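Local coordinates for putative non-ribosomal peptide synthetase (Actinomadura parvosata subsp. kistnae, PDB 6M7L), which probably serves as a condensation-type domain of a non-ribosomal peptide synthetase, a multidomain enzyme that assembles peptides without the ribosome, at residues R244-V249 against S430-E435; V249-P254 against R449-L454. One frame throughout, in Å; residues are numbered along the deposited sequence.

Contact 1 of 2, residues R244-V249 against S430-E435; sequences RRAGSV and SLVYAE
Tyr433 lays its ring over the backbone of Gly247, its partner in the antiparallel pairing of 246-249 with 430-434. With CG between the backbone N and the carbonyl carbon (chi1 66°), the side chain folds back over the neighbouring strand. Tyr433 CB stands 4.5 Å from Gly247 O; farther out, its CD1 meets Gly247 C at 3.4 Å and its CE1 comes 3.3 Å from Ser248 N. Tyr433 CE1 also lies 4.1 Å from Val249 CG1, the side chains crossing at about a right angle. CZ and OH end above Gly247 CA, which makes a CH-pi contact with one face, 3.9 Å from the ring centroid. An alanine in place of Tyr433 would probably leave the backbone of Gly247 without its aromatic cover and open a gap beside Val249 CG1.

Beneath the ring, Gly247 and Tyr433 exchange two backbone hydrogen bonds, as do Val249 and Leu431. Glu435 N prolongs the series with a straight bond to Arg245 O (2.7 Å, 174° at the hydrogen). The side chains of Arg245 and Glu435 only brush, Glu435 OE1 lying 3.4 Å from Arg245 CB; the guanidinium leads away and forms a salt bridge with Glu42. On the face opposite Tyr433, Ala246 CB packs on Val432 CG1 at 3.8 Å, and Ser248 OG bonds to Glu403. The whole is an antiparallel edge-strand pairing, 246-253 being an outermost strand of its four-stranded mixed sheet.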
loop_
_atom_site.group_PDB
_atom_site.type_symbol
_atom_site.label_atom_id
_atom_site.label_comp_id
_atom_site.label_asym_id
_atom_site.label_seq_id
_atom_site.Cartn_x
_atom_site.Cartn_y
_atom_site.Cartn_z
ATOM N N ARG A 244 15.443 -24.727 -12.750
ATOM C CA ARG A 244 14.999 -23.739 -11.773
ATOM C C ARG A 244 13.481 -23.598 -11.745
ATOM O O ARG A 244 12.959 -22.573 -11.299
ATOM C CB ARG A 244 15.651 -22.372 -12.016
ATOM C CG ARG A 244 17.155 -22.420 -12.210
ATOM C CD ARG A 244 17.779 -21.084 -11.859
ATOM N NE ARG A 244 19.159 -20.974 -12.319
ATOM C CZ ARG A 244 19.529 -20.299 -13.402
ATOM N NH1 ARG A 244 18.620 -19.673 -14.137
ATOM N NH2 ARG A 244 20.807 -20.243 -13.747
ATOM N N ARG A 245 12.758 -24.611 -12.214
ATOM C CA ARG A 245 11.304 -24.583 -12.180
ATOM C C ARG A 245 10.816 -24.890 -10.773
ATOM O O ARG A 245 11.289 -25.833 -10.132
ATOM C CB ARG A 245 10.724 -25.583 -13.179
ATOM C CG ARG A 245 10.976 -25.178 -14.611
ATOM C CD ARG A 245 10.571 -26.251 -15.600
ATOM N NE ARG A 245 11.138 -25.963 -16.912
ATOM C CZ ARG A 245 10.626 -25.087 -17.770
ATOM N NH1 ARG A 245 11.215 -24.882 -18.941
ATOM N NH2 ARG A 245 9.525 -24.417 -17.458
ATOM N N ALA A 246 9.872 -24.087 -10.295
ATOM C CA ALA A 246 9.357 -24.209 -8.942
ATOM C C ALA A 246 7.859 -24.456 -8.981
ATOM O O ALA A 246 7.124 -23.747 -9.677
ATOM C CB ALA A 246 9.661 -22.950 -8.122
ATOM N N GLY A 247 7.416 -25.478 -8.249
ATOM C CA GLY A 247 6.026 -25.620 -7.886
ATOM C C GLY A 247 5.820 -25.214 -6.435
ATOM O O GLY A 247 6.733 -24.767 -5.746
ATOM N N SER A 248 4.586 -25.385 -5.971
ATOM C CA SER A 248 4.293 -25.119 -4.572
ATOM C C SER A 248 3.128 -25.985 -4.124
ATOM O O SER A 248 2.213 -26.275 -4.900
ATOM C CB SER A 248 3.977 -23.638 -4.325
ATOM O OG SER A 248 2.672 -23.315 -4.761
ATOM N N VAL A 249 3.178 -26.399 -2.862
ATOM C CA VAL A 249 2.073 -27.101 -2.221
ATOM C C VAL A 249 1.656 -26.285 -1.004
ATOM O O VAL A 249 2.499 -25.616 -0.388
ATOM C CB VAL A 249 2.462 -28.537 -1.839
ATOM C CG1 VAL A 249 2.811 -29.338 -3.085
ATOM C CG2 VAL A 249 3.621 -28.536 -0.855
ATOM N N SER A 430 2.813 -21.644 1.870
ATOM C CA SER A 430 3.098 -22.553 0.771
ATOM C C SER A 430 4.520 -23.077 0.888
ATOM O O SER A 430 5.440 -22.333 1.238
ATOM C CB SER A 430 2.918 -21.861 -0.586
ATOM O OG SER A 430 1.574 -21.454 -0.780
ATOM N N LEU A 431 4.689 -24.365 0.596
ATOM C CA LEU A 431 6.014 -24.967 0.465
ATOM C C LEU A 431 6.384 -24.939 -1.012
ATOM O O LEU A 431 5.911 -25.761 -1.799
ATOM C CB LEU A 431 6.031 -26.388 1.018
ATOM C CG LEU A 431 7.346 -27.137 0.792
ATOM C CD1 LEU A 431 8.496 -26.406 1.468
ATOM C CD2 LEU A 431 7.252 -28.573 1.284
ATOM N N VAL A 432 7.216 -23.976 -1.394
ATOM C CA VAL A 432 7.674 -23.863 -2.774
ATOM C C VAL A 432 8.849 -24.812 -2.969
ATOM O O VAL A 432 9.861 -24.715 -2.269
ATOM C CB VAL A 432 8.064 -22.418 -3.111
ATOM C CG1 VAL A 432 8.466 -22.308 -4.573
ATOM C CG2 VAL A 432 6.911 -21.475 -2.785
ATOM N N TYR A 433 8.715 -25.733 -3.920
ATOM C CA TYR A 433 9.694 -26.789 -4.128
ATOM C C TYR A 433 10.290 -26.697 -5.527
ATOM O O TYR A 433 9.644 -26.222 -6.467
ATOM C CB TYR A 433 9.065 -28.176 -3.931
ATOM C CG TYR A 433 8.025 -28.520 -4.973
ATOM C CD1 TYR A 433 6.702 -28.126 -4.817
ATOM C CD2 TYR A 433 8.367 -29.233 -6.115
ATOM C CE1 TYR A 433 5.749 -28.435 -5.768
ATOM C CE2 TYR A 433 7.422 -29.542 -7.073
ATOM C CZ TYR A 433 6.117 -29.140 -6.896
ATOM O OH TYR A 433 5.176 -29.448 -7.847
ATOM N N ALA A 434 11.528 -27.166 -5.655
ATOM C CA ALA A 434 12.201 -27.211 -6.946
ATOM C C ALA A 434 11.771 -28.455 -7.712
ATOM O O ALA A 434 11.818 -29.568 -7.179
ATOM C CB ALA A 434 13.717 -27.201 -6.758
ATOM N N GLU A 435 11.360 -28.266 -8.968
ATOM C CA GLU A 435 10.860 -29.391 -9.751
ATOM C C GLU A 435 11.969 -30.370 -10.124
ATOM O O GLU A 435 11.708 -31.570 -10.259
ATOM C CB GLU A 435 10.140 -28.884 -11.001
ATOM C CG GLU A 435 8.822 -28.180 -10.697
ATOM C CD GLU A 435 7.984 -27.932 -11.935
ATOM O OE1 GLU A 435 8.479 -28.191 -13.054
ATOM O OE2 GLU A 435 6.828 -27.483 -11.787
#

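Contact 2 of 2, residues V249-P254 against R449-L454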
loop_
_atom_site.group_PDB
_atom_site.type_symbol
_atom_site.label_atom_id
_atom_site.label_comp_id
_atom_site.label_asym_id
_atom_site.label_seq_id
_atom_site.Cartn_x
_atom_site.Cartn_y
_atom_site.Cartn_z
ATOM N N VAL A 249 3.178 -26.399 -2.862
ATOM C CA VAL A 249 2.073 -27.101 -2.221
ATOM C C VAL A 249 1.656 -26.285 -1.004
ATOM O O VAL A 249 2.499 -25.616 -0.388
ATOM C CB VAL A 249 2.462 -28.537 -1.839
ATOM C CG1 VAL A 249 2.811 -29.338 -3.085
ATOM C CG2 VAL A 249 3.621 -28.536 -0.855
ATOM N N PRO A 250 0.379 -26.285 -0.633
ATOM C CA PRO A 250 -0.044 -25.513 0.536
ATOM C C PRO A 250 0.423 -26.160 1.830
ATOM O O PRO A 250 0.671 -27.365 1.907
ATOM C CB PRO A 250 -1.572 -25.518 0.429
ATOM C CG PRO A 250 -1.881 -26.765 -0.330
ATOM C CD PRO A 250 -0.754 -26.943 -1.305
ATOM N N LEU A 251 0.550 -25.327 2.861
ATOM C CA LEU A 251 0.916 -25.788 4.199
ATOM C C LEU A 251 0.121 -24.974 5.210
ATOM O O LEU A 251 0.329 -23.763 5.336
ATOM C CB LEU A 251 2.419 -25.658 4.447
ATOM C CG LEU A 251 2.950 -26.313 5.726
ATOM C CD1 LEU A 251 4.278 -27.004 5.466
ATOM C CD2 LEU A 251 3.093 -25.297 6.847
ATOM N N ARG A 252 -0.786 -25.635 5.925
ATOM C CA ARG A 252 -1.626 -24.993 6.924
ATOM C C ARG A 252 -1.408 -25.644 8.282
ATOM O O ARG A 252 -1.335 -26.872 8.390
ATOM C CB ARG A 252 -3.108 -25.072 6.542
ATOM C CG ARG A 252 -3.583 -23.934 5.651
ATOM C CD ARG A 252 -5.105 -23.892 5.570
ATOM N NE ARG A 252 -5.607 -22.526 5.427
ATOM C CZ ARG A 252 -5.975 -21.975 4.276
ATOM N NH1 ARG A 252 -5.904 -22.674 3.150
ATOM N NH2 ARG A 252 -6.418 -20.724 4.248
ATOM N N LEU A 253 -1.300 -24.811 9.313
ATOM C CA LEU A 253 -1.215 -25.261 10.695
ATOM C C LEU A 253 -2.362 -24.631 11.471
ATOM O O LEU A 253 -2.502 -23.395 11.462
ATOM C CB LEU A 253 0.129 -24.875 11.316
ATOM C CG LEU A 253 0.409 -25.398 12.728
ATOM C CD1 LEU A 253 0.721 -26.886 12.706
ATOM C CD2 LEU A 253 1.539 -24.618 13.375
ATOM N N PRO A 254 -3.210 -25.414 12.138
ATOM C CA PRO A 254 -4.325 -24.822 12.884
ATOM C C PRO A 254 -3.833 -23.947 14.028
ATOM O O PRO A 254 -2.681 -24.028 14.462
ATOM C CB PRO A 254 -5.097 -26.042 13.402
ATOM C CG PRO A 254 -4.096 -27.157 13.395
ATOM C CD PRO A 254 -3.194 -26.884 12.230
ATOM N N ARG A 449 4.619 -33.846 6.456
ATOM C CA ARG A 449 5.599 -34.286 7.443
ATOM C C ARG A 449 6.004 -33.145 8.367
ATOM O O ARG A 449 6.236 -33.358 9.563
ATOM C CB ARG A 449 6.826 -34.868 6.740
ATOM C CG ARG A 449 7.557 -35.936 7.535
ATOM C CD ARG A 449 7.482 -37.291 6.838
ATOM N NE ARG A 449 8.339 -37.356 5.656
ATOM C CZ ARG A 449 8.350 -38.371 4.796
ATOM N NH1 ARG A 449 9.165 -38.347 3.750
ATOM N NH2 ARG A 449 7.542 -39.406 4.979
ATOM N N LEU A 450 6.095 -31.923 7.832
ATOM C CA LEU A 450 6.457 -30.779 8.662
ATOM C C LEU A 450 5.300 -30.343 9.553
ATOM O O LEU A 450 5.512 -29.983 10.716
ATOM C CB LEU A 450 6.913 -29.613 7.785
ATOM C CG LEU A 450 7.326 -28.357 8.555
ATOM C CD1 LEU A 450 8.631 -28.577 9.306
ATOM C CD2 LEU A 450 7.434 -27.176 7.619
ATOM N N VAL A 451 4.075 -30.360 9.021
ATOM C CA VAL A 451 2.903 -30.035 9.830
ATOM C C VAL A 451 2.802 -30.979 11.019
ATOM O O VAL A 451 2.491 -30.560 12.141
ATOM C CB VAL A 451 1.631 -30.075 8.963
ATOM C CG1 VAL A 451 0.387 -29.973 9.833
ATOM C CG2 VAL A 451 1.658 -28.956 7.937
ATOM N N ALA A 452 3.071 -32.268 10.795
ATOM C CA ALA A 452 3.100 -33.223 11.897
ATOM C C ALA A 452 4.167 -32.845 12.915
ATOM O O ALA A 452 3.912 -32.827 14.125
ATOM C CB ALA A 452 3.339 -34.635 11.361
ATOM N N LEU A 453 5.371 -32.527 12.436
ATOM C CA LEU A 453 6.450 -32.148 13.341
ATOM C C LEU A 453 6.108 -30.876 14.108
ATOM O O LEU A 453 6.380 -30.775 15.311
ATOM C CB LEU A 453 7.749 -31.975 12.556
ATOM C CG LEU A 453 8.984 -31.675 13.402
ATOM C CD1 LEU A 453 9.067 -32.663 14.540
ATOM C CD2 LEU A 453 10.237 -31.737 12.559
ATOM N N LEU A 454 5.511 -29.893 13.428
ATOM C CA LEU A 454 5.088 -28.666 14.097
ATOM C C LEU A 454 4.095 -28.965 15.212
ATOM O O LEU A 454 4.211 -28.435 16.323
ATOM C CB LEU A 454 4.473 -27.702 13.084
ATOM C CG LEU A 454 5.393 -27.021 12.073
ATOM C CD1 LEU A 454 4.578 -26.507 10.904
ATOM C CD2 LEU A 454 6.146 -25.883 12.733
#
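A helix lying on one face of a beta-sheet is the element here: Leu251 and Leu253 of the strand meet Leu450, Val451 and Leu454 of helix 440-459. The two short segments run almost in the same direction, 14° apart, with their axes 8.8 Å from each other at the closest point. Both leucines point toward the helix, whereas Arg252 between them points away.

Leu251 holds CG anti to the backbone N (chi1 -171°), which carries its branched end onto the helix. There CG touches Val451 CG2 at 3.7 Å, the two side chains sliding past each other in opposite directions, and CD1 meets Leu450 CD2 at 3.8 Å, roughly at a right angle. Val451 also brings CG2 to 3.7 Å from Arg252 O, so its methyls rest on the strand's backbone between the two leucines. Farther along, Leu253 CD1 lies 3.9 Å from Leu454 CB and 4.2 Å from Val451 CG1.

Leu412 of strand 410-418 adjoins both Leu251 and Leu450, and helix 272-288 packs against the helix through Leu283 and Ala279. This apolar seam is the layered helix-on-sheet packing of an alpha/beta lobe, consistent with the chloramphenicol acetyltransferase-like fold of condensation domains.

In the fold
Contacts 1 and 2 use successive parts of one strand, 246-253, which pairs along its edge with strand 424-434 and packs through one face on helix 440-459. They share Val249, and their centres lie about 16 Å apart. The helix follows strand 424-434 directly in the chain, so both partners come from one strand-then-helix unit. Leu251 and Leu253 lie on the same face as Val249 and Tyr433, which in turn touch Arg440 and Ala443 near the start of the helix. The helix thus extends over both contacts. The centre of contact 1 lies about 14 Å from the centre of the chain and that of contact 2 about 22 Å.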